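Local coordinates for protein CT_858 (Chlamydia trachomatis, PDB 3DOR) that probably acts as a secreted serine-type endopeptidase (CPAF), with a domain related to S41 peptidases, at residues S257-I269 and E273-D285. Sequence-based numbering, arbitrary orientation.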
loop_
_atom_site.group_PDB
_atom_site.type_symbol
_atom_site.label_atom_id
_atom_site.label_comp_id
_atom_site.label_asym_id
_atom_site.label_seq_id
_atom_site.Cartn_x
_atom_site.Cartn_y
_atom_site.Cartn_z
ATOM N N SER B 257 -12.634 12.574 -18.358
ATOM C CA SER B 257 -13.519 13.730 -18.223
ATOM C C SER B 257 -14.987 13.300 -18.138
ATOM O O SER B 257 -15.463 12.503 -18.949
ATOM C CB SER B 257 -13.332 14.681 -19.413
ATOM O OG SER B 257 -14.471 15.508 -19.590
ATOM N N THR B 258 -15.706 13.841 -17.158
ATOM C CA THR B 258 -17.114 13.493 -16.975
ATOM C C THR B 258 -17.978 13.820 -18.187
ATOM O O THR B 258 -18.784 12.999 -18.623
ATOM C CB THR B 258 -17.713 14.207 -15.726
ATOM O OG1 THR B 258 -17.054 13.732 -14.554
ATOM C CG2 THR B 258 -19.201 13.914 -15.585
ATOM N N ASP B 259 -17.808 15.014 -18.740
ATOM C CA ASP B 259 -18.617 15.433 -19.879
ATOM C C ASP B 259 -18.100 15.038 -21.251
ATOM O O ASP B 259 -18.874 14.938 -22.198
ATOM C CB ASP B 259 -18.833 16.951 -19.840
ATOM C CG ASP B 259 -19.853 17.367 -18.792
ATOM O OD1 ASP B 259 -19.965 18.576 -18.499
ATOM O OD2 ASP B 259 -20.554 16.482 -18.271
ATOM N N GLY B 260 -16.804 14.805 -21.385
ATOM C CA GLY B 260 -16.315 14.444 -22.703
ATOM C C GLY B 260 -16.350 15.665 -23.604
ATOM O O GLY B 260 -16.469 16.806 -23.125
ATOM N N PHE B 261 -16.296 15.441 -24.910
ATOM C CA PHE B 261 -16.245 16.554 -25.848
ATOM C C PHE B 261 -17.318 16.576 -26.920
ATOM O O PHE B 261 -17.300 17.434 -27.792
ATOM C CB PHE B 261 -14.867 16.560 -26.509
ATOM C CG PHE B 261 -14.516 15.256 -27.177
ATOM C CD1 PHE B 261 -15.001 14.953 -28.445
ATOM C CD2 PHE B 261 -13.718 14.324 -26.530
ATOM C CE1 PHE B 261 -14.693 13.739 -29.059
ATOM C CE2 PHE B 261 -13.404 13.104 -27.132
ATOM C CZ PHE B 261 -13.894 12.813 -28.403
ATOM N N LEU B 262 -18.255 15.643 -26.860
ATOM C CA LEU B 262 -19.319 15.594 -27.849
ATOM C C LEU B 262 -20.512 16.494 -27.510
ATOM O O LEU B 262 -21.004 16.505 -26.374
ATOM C CB LEU B 262 -19.806 14.155 -28.011
ATOM C CG LEU B 262 -18.723 13.146 -28.401
ATOM C CD1 LEU B 262 -19.298 11.748 -28.366
ATOM C CD2 LEU B 262 -18.185 13.485 -29.797
ATOM N N PRO B 263 -20.972 17.288 -28.490
ATOM C CA PRO B 263 -22.121 18.173 -28.258
ATOM C C PRO B 263 -23.411 17.345 -28.226
ATOM O O PRO B 263 -23.411 16.189 -28.652
ATOM C CB PRO B 263 -22.055 19.153 -29.440
ATOM C CG PRO B 263 -21.310 18.397 -30.496
ATOM C CD PRO B 263 -20.261 17.649 -29.730
ATOM N N VAL B 264 -24.503 17.913 -27.717
ATOM C CA VAL B 264 -25.757 17.164 -27.644
ATOM C C VAL B 264 -26.172 16.702 -29.028
ATOM O O VAL B 264 -25.963 17.406 -30.013
ATOM C CB VAL B 264 -26.898 18.004 -26.999
ATOM C CG1 VAL B 264 -26.483 18.447 -25.615
ATOM C CG2 VAL B 264 -27.219 19.212 -27.852
ATOM N N ILE B 265 -26.762 15.512 -29.096
ATOM C CA ILE B 265 -27.177 14.930 -30.364
ATOM C C ILE B 265 -28.476 15.508 -30.929
ATOM O O ILE B 265 -28.795 15.308 -32.102
ATOM C CB ILE B 265 -27.311 13.394 -30.224
ATOM C CG1 ILE B 265 -28.416 13.054 -29.211
ATOM C CG2 ILE B 265 -25.972 12.805 -29.778
ATOM C CD1 ILE B 265 -28.627 11.572 -28.977
ATOM N N GLY B 266 -29.219 16.230 -30.101
ATOM C CA GLY B 266 -30.462 16.813 -30.564
ATOM C C GLY B 266 -31.133 17.590 -29.453
ATOM O O GLY B 266 -30.570 17.710 -28.364
ATOM N N PRO B 267 -32.333 18.147 -29.699
ATOM C CA PRO B 267 -33.025 18.904 -28.656
ATOM C C PRO B 267 -33.301 18.023 -27.445
ATOM O O PRO B 267 -33.922 16.967 -27.551
ATOM C CB PRO B 267 -34.302 19.383 -29.359
ATOM C CG PRO B 267 -34.516 18.361 -30.430
ATOM C CD PRO B 267 -33.117 18.134 -30.944
ATOM N N VAL B 268 -32.819 18.471 -26.293
ATOM C CA VAL B 268 -32.971 17.738 -25.050
ATOM C C VAL B 268 -34.385 17.755 -24.482
ATOM O O VAL B 268 -34.977 18.816 -24.302
ATOM C CB VAL B 268 -32.013 18.296 -23.989
ATOM C CG1 VAL B 268 -32.212 17.572 -22.669
ATOM C CG2 VAL B 268 -30.582 18.146 -24.472
ATOM N N ILE B 269 -34.922 16.575 -24.198
ATOM C CA ILE B 269 -36.252 16.485 -23.624
ATOM C C ILE B 269 -36.108 16.225 -22.118
ATOM O O ILE B 269 -37.017 16.514 -21.337
ATOM C CB ILE B 269 -37.099 15.366 -24.317
ATOM C CG1 ILE B 269 -37.149 14.111 -23.458
ATOM C CG2 ILE B 269 -36.538 15.051 -25.690
ATOM C CD1 ILE B 269 -38.294 14.126 -22.470
ATOM N N GLU B 273 -29.270 15.264 -13.431
ATOM C CA GLU B 273 -28.577 16.277 -12.643
ATOM C C GLU B 273 -27.479 15.813 -11.693
ATOM O O GLU B 273 -26.971 16.618 -10.910
ATOM C CB GLU B 273 -29.598 17.072 -11.825
ATOM C CG GLU B 273 -30.651 17.786 -12.649
ATOM C CD GLU B 273 -31.674 18.508 -11.782
ATOM O OE1 GLU B 273 -32.573 19.167 -12.351
ATOM O OE2 GLU B 273 -31.582 18.416 -10.536
ATOM N N GLY B 274 -27.100 14.543 -11.749
ATOM C CA GLY B 274 -26.069 14.066 -10.843
ATOM C C GLY B 274 -24.630 14.070 -11.337
ATOM O O GLY B 274 -24.173 15.005 -11.998
ATOM N N LEU B 275 -23.919 13.000 -10.999
ATOM C CA LEU B 275 -22.522 12.812 -11.356
ATOM C C LEU B 275 -22.289 12.528 -12.846
ATOM O O LEU B 275 -21.318 13.005 -13.429
ATOM C CB LEU B 275 -21.955 11.658 -10.522
ATOM C CG LEU B 275 -20.841 11.908 -9.499
ATOM C CD1 LEU B 275 -21.073 13.196 -8.718
ATOM C CD2 LEU B 275 -20.778 10.712 -8.562
ATOM N N PHE B 276 -23.177 11.746 -13.451
ATOM C CA PHE B 276 -23.054 11.380 -14.861
ATOM C C PHE B 276 -23.689 12.371 -15.826
ATOM O O PHE B 276 -24.718 12.977 -15.529
ATOM C CB PHE B 276 -23.736 10.028 -15.153
ATOM C CG PHE B 276 -23.109 8.848 -14.477
ATOM C CD1 PHE B 276 -23.512 8.459 -13.207
ATOM C CD2 PHE B 276 -22.142 8.093 -15.135
ATOM C CE1 PHE B 276 -22.959 7.319 -12.594
ATOM C CE2 PHE B 276 -21.583 6.955 -14.535
ATOM C CZ PHE B 276 -21.993 6.567 -13.264
ATOM N N ARG B 277 -23.086 12.520 -16.998
ATOM C CA ARG B 277 -23.694 13.361 -18.015
ATOM C C ARG B 277 -24.668 12.389 -18.697
ATOM O O ARG B 277 -24.257 11.366 -19.254
ATOM C CB ARG B 277 -22.673 13.858 -19.045
ATOM C CG ARG B 277 -23.345 14.620 -20.187
ATOM C CD ARG B 277 -22.372 15.241 -21.179
ATOM N NE ARG B 277 -23.101 15.972 -22.211
ATOM C CZ ARG B 277 -22.582 16.363 -23.369
ATOM N NH1 ARG B 277 -21.317 16.100 -23.659
ATOM N NH2 ARG B 277 -23.337 17.002 -24.247
ATOM N N ALA B 278 -25.955 12.695 -18.641
ATOM C CA ALA B 278 -26.940 11.824 -19.244
ATOM C C ALA B 278 -28.187 12.613 -19.587
ATOM O O ALA B 278 -28.625 13.472 -18.812
ATOM C CB ALA B 278 -27.281 10.689 -18.282
ATOM N N TYR B 279 -28.759 12.324 -20.747
ATOM C CA TYR B 279 -29.952 13.025 -21.166
ATOM C C TYR B 279 -30.703 12.239 -22.216
ATOM O O TYR B 279 -30.278 11.159 -22.632
ATOM C CB TYR B 279 -29.577 14.418 -21.704
ATOM C CG TYR B 279 -28.696 14.405 -22.937
ATOM C CD1 TYR B 279 -29.248 14.283 -24.208
ATOM C CD2 TYR B 279 -27.302 14.488 -22.827
ATOM C CE1 TYR B 279 -28.447 14.240 -25.345
ATOM C CE2 TYR B 279 -26.487 14.446 -23.963
ATOM C CZ TYR B 279 -27.070 14.319 -25.215
ATOM O OH TYR B 279 -26.284 14.253 -26.341
ATOM N N ILE B 280 -31.841 12.781 -22.620
ATOM C CA ILE B 280 -32.673 12.171 -23.638
ATOM C C ILE B 280 -32.940 13.262 -24.656
ATOM O O ILE B 280 -33.281 14.377 -24.274
ATOM C CB ILE B 280 -34.024 11.703 -23.066
ATOM C CG1 ILE B 280 -33.809 10.636 -21.995
ATOM C CG2 ILE B 280 -34.885 11.143 -24.176
ATOM C CD1 ILE B 280 -35.113 10.095 -21.407
ATOM N N SER B 281 -32.756 12.949 -25.937
ATOM C CA SER B 281 -33.009 13.894 -27.023
ATOM C C SER B 281 -33.818 13.167 -28.080
ATOM O O SER B 281 -34.032 11.966 -27.977
ATOM C CB SER B 281 -31.705 14.376 -27.665
ATOM O OG SER B 281 -30.923 15.120 -26.754
ATOM N N SER B 282 -34.274 13.897 -29.090
ATOM C CA SER B 282 -35.029 13.289 -30.178
ATOM C C SER B 282 -34.119 13.191 -31.393
ATOM O O SER B 282 -33.466 14.163 -31.766
ATOM C CB SER B 282 -36.248 14.139 -30.522
ATOM O OG SER B 282 -35.859 15.480 -30.757
ATOM N N VAL B 283 -34.058 12.003 -31.984
ATOM C CA VAL B 283 -33.244 11.758 -33.170
ATOM C C VAL B 283 -34.199 11.490 -34.335
ATOM O O VAL B 283 -35.123 10.685 -34.211
ATOM C CB VAL B 283 -32.329 10.535 -32.959
ATOM C CG1 VAL B 283 -31.610 10.187 -34.253
ATOM C CG2 VAL B 283 -31.316 10.835 -31.862
ATOM N N THR B 284 -33.991 12.162 -35.463
ATOM C CA THR B 284 -34.880 11.970 -36.603
ATOM C C THR B 284 -34.175 11.297 -37.776
ATOM O O THR B 284 -33.021 11.593 -38.063
ATOM C CB THR B 284 -35.463 13.308 -37.072
ATOM O OG1 THR B 284 -34.429 14.094 -37.672
ATOM C CG2 THR B 284 -36.026 14.078 -35.894
ATOM N N ASP B 285 -34.873 10.387 -38.449
ATOM C CA ASP B 285 -34.292 9.681 -39.583
ATOM C C ASP B 285 -34.432 10.470 -40.884
ATOM O O ASP B 285 -34.885 11.615 -40.872
ATOM C CB ASP B 285 -34.915 8.285 -39.722
ATOM C CG ASP B 285 -36.368 8.317 -40.155
ATOM O OD1 ASP B 285 -37.019 7.257 -40.058
ATOM O OD2 ASP B 285 -36.862 9.372 -40.602
HETATM O O HOH W 1 -20.517 11.241 -17.436
HETATM O O HOH W 2 -18.905 13.686 -12.346
HETATM O O HOH W 3 -23.662 14.305 -26.306
#
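The carbonyl oxygen of L262 is gripped by both terminal nitrogens of R277: NH1 donates at 2.8 Å to L262 O, nearly in line with the carbonyl bond, and NH2 adds a weak bond at 3.2 Å to the same oxygen. R277 NH1 spends its second hydrogen on D259 O (3.1 Å), close to the guanidinium plane. The arginine gets there with CG anti to the backbone N (chi1 174°) and the chain extended from CG to NE. One charged group thereby ties together two carbonyls three residues apart, a worked example of how a side chain can organise a loop that, before P267, makes no regular backbone ladder with its neighbour. D259 crosses the arginine at about a right angle, the carboxylate turned 68° from the guanidinium; D259 OD2 stays 4.7 Å from R277 NE, so the charges are near but not in contact.

Y279 repeats the theme: its OH accepts from I265 N at 3.1 Å and binds a water that donates to P263 O and also lies over one guanidinium face. I265 CG1 lies at the ring edge beside Y279 CE1 (4.0 Å), while V264 CB packs near Y279 CZ (4.1 Å); beyond the contact, the ring meets F295 of strand 290-297.

Farther on, I269 N donates to I280 O at 2.7 Å with a fairly straight bond (164°), in the hairpin of strands 268-271 and 278-284 at the margin of the mixed sheet. S281 OG donates to G266 O from well above the carbonyl plane. Two waters bridge the segments at the other end, one from T258 O to R277 N, the other from T258 OG1 to L275 O. Between T258 and G266 the polar links to 273-285 thus come from side chains and water, and the two carbonyl oxygens' partial negative charge would be expected to stabilise the arginine's positive charge.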